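Local atomic coordinates of Ent-copalyl diphosphate synthase (Streptomyces platensis, PDB entry 5BP8), a protein that is a single-chain, mainly alpha-helical terpene cyclase with a region related to the C-terminal domain of squalene-hopene cyclases. Residues 260-263 with 264-268; 346-349 with 350-353; 380-383 with 384-388. All blocks are in the same frame, centred on the assembly; numbering follows the deposited sequence. Where two conformers were deposited one is given.

How the contacts relate
Contact 1 lies deepest, about 13 Å from the centre of the chain, and contact 2 is also buried, whereas contact 3, at about 24 Å, is only partly so. Contact 1 is a helical stretch, ruled by an aromatic pair and backbone bonds; contact 2 is the start of helix 349-365, where a serine hydroxyl caps the first turn and an asparagine amide bonds back to the carbonyl of the same serine; contact 3 runs into the C-terminal end of helix 370-386, where an amide bonds back to a carbonyl beside a tryptophan. Contacts 2 and 3 belong to successive helices that touch, with P347 and N352 packing on W383 and N352 on I380. Contact 1 stands apart, its centre about 18 Å from that of contact 2.

Contact 1 of 3, residues 260-263 with 264-268; sequences VYFE and QAWVL
F262 and W266, one turn apart on helix 260-274, meet as a T-shaped (edge-to-face) aromatic pair. The edge of the phenylalanine is turned to the face of the indole, with F262 CE1 3.3 Å above the indole plane and over its centre. The F262 ring and the W266 six-membered ring have centroids 4.6 Å apart and planes at 77°. Packing is tight, F262 CD1 approaching W266 CE3 to 3.2 Å. The indole reaches this position with chi1 at -93°, well away from a staggered value. Broad flat rings suit this buried spot, where F262 also meets W495 and W266 meets H354, while W266 NE1 keeps a weak hydrogen bond to Y404 OH.

The backbone bonds are of the alpha-helical i to i+4 kind: W266 N donates to F262 O at 3.0 Å and V267 N to E263 O at 2.8 Å, with Q264 and A265 bonded likewise to V260 and Y261.

The remaining side chains lie alongside one another. Q264, extended beyond CG, runs beside V260, its NE2 3.5 Å from V260 CG2, while Q264 OE1 comes to the edge of the Y261 ring, 3.8 Å from CD1. A long amide suits this place because OE1 also bonds S287 OG. E263 CG packs 4.0 Å from V267 CG2, and its carboxylate goes on to accept from L26 N.

Around the helix, Y261 and Q264 face helix 282-291, A265 and W266 pack on helix 307-319, and E263, W266 and V267 rest against helix 504-518.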
ATOM      1  N   VAL A 260      -4.513 -10.234  -3.616  1.00 18.59           N
ATOM      2  CA  VAL A 260      -5.527 -10.706  -4.586  1.00 19.15           C
ATOM      3  C   VAL A 260      -6.931 -10.080  -4.431  1.00 19.50           C
ATOM      4  O   VAL A 260      -7.499  -9.600  -5.407  1.00 18.97           O
ATOM      5  CB  VAL A 260      -5.560 -12.249  -4.608  1.00 20.70           C
ATOM      6  CG1 VAL A 260      -5.903 -12.862  -3.262  1.00 20.85           C
ATOM      7  CG2 VAL A 260      -6.494 -12.766  -5.687  1.00 22.72           C
ATOM      8  N   TYR A 261      -7.498 -10.076  -3.243  1.00 19.14           N
ATOM      9  CA  TYR A 261      -8.869  -9.533  -3.090  1.00 19.10           C
ATOM     10  C   TYR A 261      -8.958  -8.027  -3.279  1.00 19.72           C
ATOM     11  O   TYR A 261      -9.873  -7.516  -3.956  1.00 19.44           O
ATOM     12  CB  TYR A 261      -9.426  -9.913  -1.736  1.00 19.78           C
ATOM     13  CG  TYR A 261      -9.513 -11.416  -1.451  1.00 20.00           C
ATOM     14  CD1 TYR A 261      -9.869 -12.332  -2.454  1.00 21.51           C
ATOM     15  CD2 TYR A 261      -9.328 -11.912  -0.166  1.00 19.94           C
ATOM     16  CE1 TYR A 261      -9.998 -13.681  -2.180  1.00 21.16           C
ATOM     17  CE2 TYR A 261      -9.445 -13.256   0.108  1.00 20.66           C
ATOM     18  CZ  TYR A 261      -9.809 -14.135  -0.891  1.00 21.06           C
ATOM     19  OH  TYR A 261      -9.931 -15.488  -0.612  1.00 22.52           O
ATOM     20  N   PHE A 262      -8.009  -7.292  -2.699  1.00 18.65           N
ATOM     21  CA  PHE A 262      -7.861  -5.862  -2.978  1.00 19.71           C
ATOM     22  C   PHE A 262      -7.784  -5.608  -4.494  1.00 18.78           C
ATOM     23  O   PHE A 262      -8.535  -4.792  -5.050  1.00 18.82           O
ATOM     24  CB  PHE A 262      -6.618  -5.357  -2.206  1.00 20.99           C
ATOM     25  CG  PHE A 262      -6.062  -4.032  -2.670  1.00 22.32           C
ATOM     26  CD1 PHE A 262      -6.867  -2.921  -2.865  1.00 24.98           C
ATOM     27  CD2 PHE A 262      -4.722  -3.868  -2.827  1.00 26.39           C
ATOM     28  CE1 PHE A 262      -6.324  -1.688  -3.262  1.00 25.24           C
ATOM     29  CE2 PHE A 262      -4.178  -2.640  -3.218  1.00 26.56           C
ATOM     30  CZ  PHE A 262      -4.988  -1.552  -3.440  1.00 25.67           C
ATOM     31  N   GLU A 263      -6.898  -6.315  -5.179  1.00 17.94           N
ATOM     32  CA  GLU A 263      -6.742  -6.071  -6.616  1.00 18.38           C
ATOM     33  C   GLU A 263      -8.026  -6.422  -7.397  1.00 18.60           C
ATOM     34  O   GLU A 263      -8.474  -5.635  -8.255  1.00 20.01           O
ATOM     35  CB  GLU A 263      -5.553  -6.861  -7.162  1.00 18.96           C
ATOM     36  CG  GLU A 263      -5.446  -6.773  -8.680  1.00 19.99           C
ATOM     37  CD  GLU A 263      -4.139  -7.330  -9.174  1.00 20.72           C
ATOM     38  OE1 GLU A 263      -4.207  -8.305  -9.936  1.00 22.11           O
ATOM     39  OE2 GLU A 263      -3.066  -6.770  -8.820  1.00 19.91           O
ATOM     40  N   GLN A 264      -8.605  -7.579  -7.090  1.00 18.20           N
ATOM     41  CA  GLN A 264      -9.818  -8.024  -7.813  1.00 19.10           C
ATOM     42  C   GLN A 264     -10.941  -6.993  -7.663  1.00 19.77           C
ATOM     43  O   GLN A 264     -11.543  -6.593  -8.664  1.00 20.81           O
ATOM     44  CB  GLN A 264     -10.281  -9.389  -7.342  1.00 19.40           C
ATOM     45  CG  GLN A 264      -9.357 -10.495  -7.798  1.00 20.19           C
ATOM     46  CD  GLN A 264      -9.711 -11.880  -7.277  1.00 21.40           C
ATOM     47  OE1 GLN A 264     -10.360 -12.052  -6.239  1.00 21.81           O
ATOM     48  NE2 GLN A 264      -9.205 -12.889  -7.968  1.00 23.41           N
ATOM     49  N   ALA A 265     -11.187  -6.542  -6.432  1.00 19.34           N
ATOM     50  CA  ALA A 265     -12.270  -5.576  -6.181  1.00 20.75           C
ATOM     51  C   ALA A 265     -12.003  -4.217  -6.818  1.00 21.97           C
ATOM     52  O   ALA A 265     -12.893  -3.601  -7.415  1.00 21.40           O
ATOM     53  CB  ALA A 265     -12.477  -5.410  -4.696  1.00 20.85           C
ATOM     54  N   TRP A 266     -10.771  -3.733  -6.672  1.00 22.12           N
ATOM     55  CA  TRP A 266     -10.432  -2.421  -7.215  1.00 23.15           C
ATOM     56  C   TRP A 266     -10.479  -2.428  -8.756  1.00 22.99           C
ATOM     57  O   TRP A 266     -11.009  -1.497  -9.367  1.00 22.60           O
ATOM     58  CB  TRP A 266      -9.082  -1.906  -6.677  1.00 23.66           C
ATOM     59  CG  TRP A 266      -9.179  -0.986  -5.397  1.00 24.83           C
ATOM     60  CD1 TRP A 266      -8.910   0.357  -5.343  1.00 25.09           C
ATOM     61  CD2 TRP A 266      -9.577  -1.362  -4.042  1.00 25.48           C
ATOM     62  NE1 TRP A 266      -9.083   0.833  -4.064  1.00 25.13           N
ATOM     63  CE2 TRP A 266      -9.491  -0.187  -3.240  1.00 26.02           C
ATOM     64  CE3 TRP A 266     -10.016  -2.559  -3.445  1.00 24.20           C
ATOM     65  CZ2 TRP A 266      -9.793  -0.179  -1.846  1.00 25.81           C
ATOM     66  CZ3 TRP A 266     -10.279  -2.562  -2.023  1.00 25.93           C
ATOM     67  CH2 TRP A 266     -10.181  -1.380  -1.260  1.00 25.43           C
ATOM     68  N   VAL A 267      -9.977  -3.490  -9.374  1.00 22.90           N
ATOM     69  CA  VAL A 267     -10.057  -3.635 -10.813  1.00 24.42           C
ATOM     70  C   VAL A 267     -11.518  -3.667 -11.266  1.00 24.84           C
ATOM     71  O   VAL A 267     -11.908  -2.927 -12.187  1.00 24.36           O
ATOM     72  CB  VAL A 267      -9.324  -4.890 -11.324  1.00 25.47           C
ATOM     73  CG1 VAL A 267      -9.647  -5.122 -12.791  1.00 27.97           C
ATOM     74  CG2 VAL A 267      -7.811  -4.740 -11.147  1.00 24.96           C
ATOM     75  N   LEU A 268     -12.329  -4.511 -10.626  1.00 23.96           N
ATOM     76  CA  LEU A 268     -13.743  -4.572 -10.981  1.00 25.08           C
ATOM     77  C   LEU A 268     -14.477  -3.245 -10.773  1.00 24.44           C
ATOM     78  O   LEU A 268     -15.279  -2.832 -11.628  1.00 25.45           O
ATOM     79  CB  LEU A 268     -14.429  -5.688 -10.200  1.00 25.41           C
ATOM     80  CG  LEU A 268     -14.077  -7.099 -10.647  1.00 26.62           C
ATOM     81  CD1 LEU A 268     -14.573  -8.092  -9.622  1.00 26.83           C
ATOM     82  CD2 LEU A 268     -14.687  -7.350 -12.028  1.00 28.10           C
TER

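Contact 2 of 3, residues 346-349 with 350-353; sequences TPST and STNA. With SO4 (sulfate ion), chain B.
S348 OG takes two bonds from one residue, T351: the backbone N donates to it at 3.0 Å and the threonine hydroxyl OG1 at 2.8 Å. The first is the classic N-cap bond of helix 349-365, closing off an amide that has no carbonyl before it in the helix; the second is an addition that a hydroxyl-bearing residue at the third helical position makes possible. With S348 OG anti to the backbone N (chi1 169°), the oxygen is brought to the T351 N-H, and the short serine side chain suits an N-cap because its hydroxyl lies one carbon from the backbone.

S348 O in turn accepts from the side chain of N352. N352 ND2 donates to it at 2.9 Å, nearly straight at 168°, with the oxygen 5° out of the amide plane; N352 N adds a weak bond to the same oxygen. The other end of that amide, OD1, accepts from F338 N, and the two bonds fix the flip of the amide. Regular helix pairing has begun by A353, whose N donates to T349 O at 2.9 Å.

Ahead of the cap, T346 N binds O1 of a sulfate, probably from the crystallisation liquor, which R345 N and K397 NZ also hold.

D396 bonds the hydroxyls of both S348 and S350, while T349 OG1 bonds M395 O. The chemistry implies a helix start built almost entirely from short polar groups, whose buried hydroxyls are satisfied by the first turn and by the segment around D396.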
ATOM      1  N   THR A 346      -6.828   6.323  14.257  1.00 25.43           N
ATOM      2  CA  THR A 346      -7.144   7.299  13.234  1.00 26.38           C
ATOM      3  C   THR A 346      -8.131   6.729  12.246  1.00 25.01           C
ATOM      4  O   THR A 346      -7.870   5.679  11.639  1.00 23.48           O
ATOM      5  CB  THR A 346      -5.845   7.679  12.489  1.00 27.74           C
ATOM      6  OG1 THR A 346      -4.932   8.200  13.456  1.00 30.59           O
ATOM      7  CG2 THR A 346      -6.103   8.727  11.440  1.00 28.94           C
ATOM      8  N   PRO A 347      -9.285   7.392  12.075  1.00 24.43           N
ATOM      9  CA  PRO A 347     -10.209   6.926  11.048  1.00 24.15           C
ATOM     10  C   PRO A 347      -9.699   7.154   9.632  1.00 22.26           C
ATOM     11  O   PRO A 347      -8.876   8.040   9.389  1.00 22.29           O
ATOM     12  CB  PRO A 347     -11.466   7.796  11.248  1.00 26.30           C
ATOM     13  CG  PRO A 347     -11.192   8.711  12.379  1.00 28.11           C
ATOM     14  CD  PRO A 347      -9.735   8.650  12.706  1.00 27.73           C
ATOM     15  N   SER A 348     -10.240   6.382   8.715  1.00 21.34           N
ATOM     16  CA  SER A 348      -9.952   6.482   7.305  1.00 20.49           C
ATOM     17  C   SER A 348     -11.109   7.129   6.542  1.00 21.27           C
ATOM     18  O   SER A 348     -12.253   6.664   6.606  1.00 21.94           O
ATOM     19  CB  SER A 348      -9.680   5.097   6.745  1.00 20.33           C
ATOM     20  OG  SER A 348      -9.648   5.119   5.334  1.00 20.02           O
ATOM     21  N   THR A 349     -10.808   8.179   5.793  1.00 20.84           N
ATOM     22  CA  THR A 349     -11.819   8.836   4.943  1.00 21.44           C
ATOM     23  C   THR A 349     -12.162   7.966   3.742  1.00 20.78           C
ATOM     24  O   THR A 349     -13.345   7.809   3.411  1.00 21.40           O
ATOM     25  CB  THR A 349     -11.336  10.213   4.446  1.00 21.71           C
ATOM     26  OG1 THR A 349     -10.063  10.065   3.783  1.00 22.33           O
ATOM     27  CG2 THR A 349     -11.197  11.186   5.607  1.00 22.36           C
ATOM     28  N   SER A 350     -11.147   7.333   3.123  1.00 19.77           N
ATOM     29  CA  SER A 350     -11.380   6.488   1.945  1.00 19.57           C
ATOM     30  C   SER A 350     -12.226   5.262   2.325  1.00 19.29           C
ATOM     31  O   SER A 350     -13.057   4.819   1.539  1.00 20.52           O
ATOM     32  CB  SER A 350     -10.056   6.058   1.252  1.00 19.71           C
ATOM     33  OG  SER A 350      -9.387   5.092   2.023  1.00 19.75           O
ATOM     34  N   THR A 351     -12.009   4.718   3.513  1.00 19.17           N
ATOM     35  CA  THR A 351     -12.784   3.571   3.991  1.00 19.51           C
ATOM     36  C   THR A 351     -14.274   3.937   4.111  1.00 20.19           C
ATOM     37  O   THR A 351     -15.153   3.210   3.640  1.00 21.22           O
ATOM     38  CB  THR A 351     -12.236   3.068   5.324  1.00 19.75           C
ATOM     39  OG1 THR A 351     -10.879   2.617   5.147  1.00 19.73           O
ATOM     40  CG2 THR A 351     -13.083   1.917   5.912  1.00 20.25           C
ATOM     41  N   ASN A 352     -14.544   5.073   4.735  1.00 21.37           N
ATOM     42  CA  ASN A 352     -15.923   5.537   4.868  1.00 22.32           C
ATOM     43  C   ASN A 352     -16.574   5.829   3.533  1.00 23.21           C
ATOM     44  O   ASN A 352     -17.740   5.474   3.330  1.00 22.44           O
ATOM     45  CB  ASN A 352     -16.005   6.711   5.829  1.00 23.43           C
ATOM     46  CG  ASN A 352     -15.993   6.260   7.278  1.00 25.55           C
ATOM     47  OD1 ASN A 352     -17.064   6.065   7.904  1.00 26.91           O
ATOM     48  ND2 ASN A 352     -14.804   6.042   7.820  1.00 25.52           N
ATOM     49  N   ALA A 353     -15.824   6.442   2.607  1.00 21.31           N
ATOM     50  CA  ALA A 353     -16.282   6.558   1.213  1.00 21.73           C
ATOM     51  C   ALA A 353     -16.672   5.217   0.604  1.00 21.53           C
ATOM     52  O   ALA A 353     -17.745   5.098  -0.019  1.00 21.86           O
ATOM     53  CB  ALA A 353     -15.233   7.250   0.339  1.00 20.83           C
TER
HETATM   54  S   SO4 B 701      -3.932   3.449  13.667  1.00 28.83           S
HETATM   55  O1  SO4 B 701      -4.832   4.593  13.379  1.00 26.61           O
HETATM   56  O2  SO4 B 701      -4.198   3.028  15.085  1.00 29.35           O
HETATM   57  O3  SO4 B 701      -4.086   2.365  12.734  1.00 30.14           O
HETATM   58  O4  SO4 B 701      -2.550   3.957  13.616  1.00 29.82           O

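Contact 3 of 3, residues 380-383 with 384-388; sequences ISDW and LLDNQ
W383 and N387 meet near the C-terminal end of helix 370-386, within the region related to squalene-hopene cyclases, whose relatives form alpha-alpha barrels of paired helices. The tryptophan can be followed outward. Its CB lies 3.2 Å from L384 N, a neighbour enforced by the chain. CG is anti to the backbone N (chi1 -171°), and the indole swings out along the helix flank, where CG is 3.7 Å from N387 ND2. Farther on, NE1 comes to 3.3 Å from the same nitrogen, which sits 3.2 Å above the ring plane, offset toward the rim; ring and amide planes are 40° apart, so the amide leans over the face instead of lying flat on it. On the six-membered ring, CZ3 touches L384 CD2 at 4.0 Å. Beyond the segments the indole meets the ring of Y337 and packs on P347 and N352, a wide surface suited to the seam between helix 370-386, the start of helix 349-365 and the loop holding Y337.

Asparagine suits the helix end because its short amide can reach back to a carbonyl. N387 ND2 donates to W383 O at 2.8 Å, nearly straight, and its own backbone N reaches the same oxygen from the opposite face of the carbonyl plane. The ND2 bond holds the amide over the indole, while the backbone bond, bent at 133°, ties down the residue that carries it.

Toward the protein interior, L384 turns to C409 and L413 of helix 402-416, and its carbonyl accepts from W394 NE1. One turn back along the helix the branched chain of I380 lies beside it, I380 CG2 standing 3.9 Å from L384 CD1.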
ATOM      1  N   ILE A 380     -22.638   8.668   7.401  1.00 35.26           N
ATOM      2  CA  ILE A 380     -21.310   8.625   6.742  1.00 32.70           C
ATOM      3  C   ILE A 380     -21.203   9.862   5.847  1.00 33.78           C
ATOM      4  O   ILE A 380     -20.170  10.540   5.797  1.00 30.06           O
ATOM      5  CB  ILE A 380     -21.137   7.380   5.855  1.00 30.58           C
ATOM      6  CG1 ILE A 380     -21.087   6.108   6.698  1.00 29.56           C
ATOM      7  CG2 ILE A 380     -19.853   7.503   5.023  1.00 29.65           C
ATOM      8  CD1 ILE A 380     -21.112   4.875   5.836  1.00 30.11           C
ATOM      9  N   SER A 381     -22.290  10.161   5.138  1.00 36.30           N
ATOM     10  CA  SER A 381     -22.418  11.441   4.435  1.00 38.94           C
ATOM     11  C   SER A 381     -22.084  12.636   5.320  1.00 40.44           C
ATOM     12  O   SER A 381     -21.206  13.427   4.951  1.00 40.76           O
ATOM     13  CB  SER A 381     -23.815  11.607   3.845  1.00 43.30           C
ATOM     14  OG  SER A 381     -23.992  10.682   2.798  1.00 43.23           O
ATOM     15  N   ASP A 382     -22.758  12.768   6.467  1.00 43.42           N
ATOM     16  CA  ASP A 382     -22.411  13.795   7.470  1.00 44.69           C
ATOM     17  C   ASP A 382     -20.897  13.874   7.590  1.00 40.66           C
ATOM     18  O   ASP A 382     -20.290  14.900   7.312  1.00 35.27           O
ATOM     19  CB  ASP A 382     -22.928  13.460   8.887  1.00 50.29           C
ATOM     20  CG  ASP A 382     -22.477  14.500   9.946  1.00 57.98           C
ATOM     21  OD1 ASP A 382     -22.661  15.729   9.719  1.00 70.90           O
ATOM     22  OD2 ASP A 382     -21.922  14.096  10.999  1.00 61.61           O
ATOM     23  N   TRP A 383     -20.329  12.749   8.007  1.00 35.91           N
ATOM     24  CA  TRP A 383     -18.953  12.666   8.437  1.00 33.44           C
ATOM     25  C   TRP A 383     -17.962  13.009   7.316  1.00 30.68           C
ATOM     26  O   TRP A 383     -17.002  13.741   7.562  1.00 30.21           O
ATOM     27  CB  TRP A 383     -18.686  11.260   8.976  1.00 31.72           C
ATOM     28  CG  TRP A 383     -17.392  11.109   9.635  1.00 30.25           C
ATOM     29  CD1 TRP A 383     -17.070  11.419  10.911  1.00 30.02           C
ATOM     30  CD2 TRP A 383     -16.203  10.597   9.028  1.00 29.22           C
ATOM     31  NE1 TRP A 383     -15.755  11.121  11.151  1.00 31.92           N
ATOM     32  CE2 TRP A 383     -15.196  10.625  10.001  1.00 29.86           C
ATOM     33  CE3 TRP A 383     -15.906  10.124   7.751  1.00 29.38           C
ATOM     34  CZ2 TRP A 383     -13.894  10.180   9.746  1.00 30.49           C
ATOM     35  CZ3 TRP A 383     -14.604   9.678   7.495  1.00 29.63           C
ATOM     36  CH2 TRP A 383     -13.626   9.725   8.485  1.00 29.02           C
ATOM     37  N   LEU A 384     -18.178  12.483   6.112  1.00 29.28           N
ATOM     38  CA  LEU A 384     -17.285  12.792   4.982  1.00 28.52           C
ATOM     39  C   LEU A 384     -17.309  14.263   4.659  1.00 28.59           C
ATOM     40  O   LEU A 384     -16.280  14.890   4.454  1.00 26.15           O
ATOM     41  CB  LEU A 384     -17.648  12.002   3.736  1.00 27.61           C
ATOM     42  CG  LEU A 384     -17.337  10.504   3.784  1.00 27.60           C
ATOM     43  CD1 LEU A 384     -17.959   9.834   2.582  1.00 27.50           C
ATOM     44  CD2 LEU A 384     -15.828  10.314   3.791  1.00 27.13           C
ATOM     45  N   LEU A 385     -18.511  14.829   4.621  1.00 28.24           N
ATOM     46  CA  LEU A 385     -18.647  16.264   4.454  1.00 29.57           C
ATOM     47  C   LEU A 385     -17.931  17.081   5.530  1.00 28.75           C
ATOM     48  O   LEU A 385     -17.243  18.049   5.203  1.00 29.58           O
ATOM     49  CB  LEU A 385     -20.144  16.632   4.394  1.00 30.14           C
ATOM     50  CG  LEU A 385     -20.824  15.993   3.181  1.00 31.14           C
ATOM     51  CD1 LEU A 385     -22.373  16.071   3.245  1.00 33.47           C
ATOM     52  CD2 LEU A 385     -20.297  16.656   1.924  1.00 30.67           C
ATOM     53  N   ASP A 386     -18.042  16.674   6.786  1.00 29.56           N
ATOM     54  CA  ASP A 386     -17.427  17.406   7.875  0.60 31.26           C
ATOM     55  C   ASP A 386     -15.885  17.284   7.873  1.00 31.16           C
ATOM     56  O   ASP A 386     -15.200  18.132   8.428  1.00 31.84           O
ATOM     57  CB  ASP A 386     -17.989  16.912   9.212  0.60 32.92           C
ATOM     58  CG  ASP A 386     -19.507  17.093   9.324  0.60 34.82           C
ATOM     59  OD1 ASP A 386     -20.078  16.539  10.286  0.60 36.79           O
ATOM     60  OD2 ASP A 386     -20.133  17.755   8.459  0.60 34.94           O
ATOM     61  N   ASN A 387     -15.358  16.215   7.266  1.00 30.61           N
ATOM     62  CA  ASN A 387     -13.912  15.994   7.215  1.00 31.66           C
ATOM     63  C   ASN A 387     -13.214  16.477   5.949  1.00 29.45           C
ATOM     64  O   ASN A 387     -11.994  16.293   5.818  1.00 29.48           O
ATOM     65  CB  ASN A 387     -13.602  14.524   7.493  1.00 32.00           C
ATOM     66  CG  ASN A 387     -13.696  14.215   8.970  1.00 35.28           C
ATOM     67  OD1 ASN A 387     -12.729  14.365   9.705  1.00 38.77           O
ATOM     68  ND2 ASN A 387     -14.876  13.822   9.423  1.00 36.39           N
ATOM     69  N   GLN A 388     -13.964  17.118   5.042  1.00 27.94           N
ATOM     70  CA  GLN A 388     -13.386  17.768   3.875  1.00 27.43           C
ATOM     71  C   GLN A 388     -12.537  18.949   4.345  1.00 28.19           C
ATOM     72  O   GLN A 388     -12.970  19.725   5.202  1.00 28.16           O
ATOM     73  CB  GLN A 388     -14.456  18.282   2.902  1.00 27.15           C
ATOM     74  CG  GLN A 388     -13.915  18.793   1.565  1.00 26.92           C
ATOM     75  CD  GLN A 388     -15.002  19.141   0.559  1.00 28.19           C
ATOM     76  OE1 GLN A 388     -16.108  19.481   0.947  1.00 28.71           O
ATOM     77  NE2 GLN A 388     -14.688  19.088  -0.740  1.00 27.80           N
TER